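Local coordinates for catalase (PDB 1M7S), which breaks down hydrogen peroxide into water and oxygen at a haem, protecting the cell from this toxic oxidant, at the interface of chains A and B. Numbering follows the deposited sequence. Chains: chain A/B, Catalase.

The interface of chains A and B. Residues chain A 26-30, 35; chain B 26-29, 34-35.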
# COMPACT_ATOMS: atom_id res chain seq x y z
N PRO A 26 26.10 -19.58 -10.89
CA PRO A 26 25.13 -18.65 -10.39
C PRO A 26 23.84 -19.31 -9.94
O PRO A 26 23.49 -20.42 -10.37
CB PRO A 26 24.79 -17.69 -11.56
CG PRO A 26 25.12 -18.60 -12.76
CD PRO A 26 26.27 -19.47 -12.35
N VAL A 27 23.08 -18.58 -9.14
CA VAL A 27 21.79 -19.02 -8.60
C VAL A 27 20.68 -18.96 -9.64
O VAL A 27 20.66 -18.07 -10.50
CB VAL A 27 21.41 -18.14 -7.40
CG1 VAL A 27 19.98 -18.39 -6.90
CG2 VAL A 27 22.40 -18.45 -6.27
N LEU A 28 19.78 -19.98 -9.65
CA LEU A 28 18.73 -19.96 -10.66
C LEU A 28 17.46 -19.25 -10.22
O LEU A 28 17.00 -19.41 -9.10
CB LEU A 28 18.32 -21.41 -11.01
CG LEU A 28 19.48 -22.32 -11.43
CD1 LEU A 28 18.90 -23.71 -11.71
CD2 LEU A 28 20.22 -21.65 -12.58
N LEU A 29 16.83 -18.56 -11.16
CA LEU A 29 15.55 -17.89 -10.92
C LEU A 29 14.44 -18.86 -10.53
O LEU A 29 13.56 -18.54 -9.70
CB LEU A 29 15.17 -17.14 -12.19
CG LEU A 29 13.88 -16.29 -12.16
CD1 LEU A 29 13.93 -15.19 -11.11
CD2 LEU A 29 13.66 -15.71 -13.56
N GLN A 30 14.47 -20.12 -11.02
CA GLN A 30 13.41 -21.08 -10.67
C GLN A 30 13.43 -21.61 -9.27
O GLN A 30 12.57 -22.42 -8.86
CB GLN A 30 13.43 -22.26 -11.68
CG GLN A 30 14.63 -23.21 -11.48
CD GLN A 30 14.45 -24.36 -12.49
OE1 GLN A 30 14.45 -24.12 -13.69
NE2 GLN A 30 14.19 -25.56 -11.99
N LEU A 35 13.09 -17.64 -3.52
CA LEU A 35 12.33 -16.46 -3.88
C LEU A 35 11.15 -16.22 -2.95
O LEU A 35 10.97 -15.06 -2.51
CB LEU A 35 11.74 -16.54 -5.32
CG LEU A 35 12.61 -16.15 -6.52
CD1 LEU A 35 12.76 -14.63 -6.61
CD2 LEU A 35 14.00 -16.71 -6.46
N PRO B 26 18.47 -23.18 -17.57
CA PRO B 26 17.58 -22.30 -16.86
C PRO B 26 18.01 -20.84 -16.83
O PRO B 26 19.16 -20.47 -17.05
CB PRO B 26 17.49 -22.84 -15.41
CG PRO B 26 18.74 -23.69 -15.31
CD PRO B 26 19.15 -24.15 -16.69
N VAL B 27 17.04 -19.95 -16.49
CA VAL B 27 17.34 -18.51 -16.42
C VAL B 27 18.01 -18.15 -15.10
O VAL B 27 17.73 -18.69 -14.05
CB VAL B 27 16.02 -17.72 -16.58
CG1 VAL B 27 16.09 -16.25 -16.23
CG2 VAL B 27 15.62 -17.85 -18.08
N LEU B 28 18.90 -17.13 -15.14
CA LEU B 28 19.64 -16.76 -13.95
C LEU B 28 18.95 -15.69 -13.10
O LEU B 28 18.49 -14.71 -13.67
CB LEU B 28 20.98 -16.15 -14.37
CG LEU B 28 21.91 -17.15 -15.13
CD1 LEU B 28 23.28 -16.52 -15.23
CD2 LEU B 28 21.95 -18.47 -14.39
N LEU B 29 19.04 -15.84 -11.79
CA LEU B 29 18.49 -14.83 -10.88
C LEU B 29 19.23 -13.49 -11.04
O LEU B 29 18.60 -12.41 -10.96
CB LEU B 29 18.64 -15.33 -9.44
CG LEU B 29 18.16 -14.36 -8.34
CD1 LEU B 29 16.68 -14.03 -8.48
CD2 LEU B 29 18.42 -14.89 -6.94
N LEU B 34 15.89 -8.40 -16.73
CA LEU B 34 14.67 -9.20 -16.66
C LEU B 34 13.89 -8.93 -15.37
O LEU B 34 12.67 -8.70 -15.40
CB LEU B 34 15.00 -10.71 -16.65
CG LEU B 34 13.84 -11.69 -16.51
CD1 LEU B 34 12.82 -11.49 -17.64
CD2 LEU B 34 14.38 -13.12 -16.52
N LEU B 35 14.58 -9.04 -14.24
CA LEU B 35 13.87 -8.79 -12.96
C LEU B 35 13.34 -7.38 -12.85
O LEU B 35 12.18 -7.24 -12.44
CB LEU B 35 14.79 -9.14 -11.79
CG LEU B 35 14.94 -10.57 -11.32
CD1 LEU B 35 13.68 -11.03 -10.56
CD2 LEU B 35 15.08 -11.61 -12.41
O HOH W 1 15.99 -20.63 -13.39
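Extended loops just ahead of helix 32-41 in chains A and B run antiparallel to each other, pairing as a short beta bridge centred on A:Leu28 and B:Leu28, while the first turns of the two helices close one side. Backbone groups hold the two segments together. The amide N of B:Leu29 donates to the carbonyl O of A:Val27 over 3.0 Å, nearly straight at the hydrogen (169°) but from above the carbonyl plane; in the twin bond the N of A:Leu29 meets the O of B:Val27 in that carbonyl's plane. A water gives the O of B:Val27 a second partner and bridges it to the backbone N of A:Gln30.

Side chains alternate between two faces. On one, leucine meets proline: A:Leu28, with CG beside its backbone N (chi1 -54°), crosses B:Pro26 obliquely and lays both methyls against the ring, CD1 of A:Leu28 lying 3.6 Å from CG of B:Pro26. B:Leu28 treats A:Pro26 likewise, and the CD2 methyls of the two leucines touch between the rings. Proline suits this place because it offers a compact, puckered apolar ring, keeps the chain extended and has no amide hydrogen needing a partner.

The other face is a small leucine core. A:Leu29, which buries 78 Å², holds CG anti to its backbone N (chi1 -177°), which carries the fork toward chain B; with chi2 at 60° the two methyls go different ways: CD2 runs alongside B:Val27, 3.7 Å from CG1 of that valine, and also touches CD2 of B:Leu34, whereas CD1 meets CD2 of B:Leu35 tip to tip at 4.0 Å. B:Leu29 crosses A:Leu29 at about a right angle, CD1 against CD1. Branched valine favours the extended backbone, and forked leucine can fill two niches at once.

The bridge belongs to the N-terminal arms of two subunits in a four-chain assembly; the centre of the contact lies about 41 Å from the active-site histidine A:His52, so it probably serves assembly rather than chemistry.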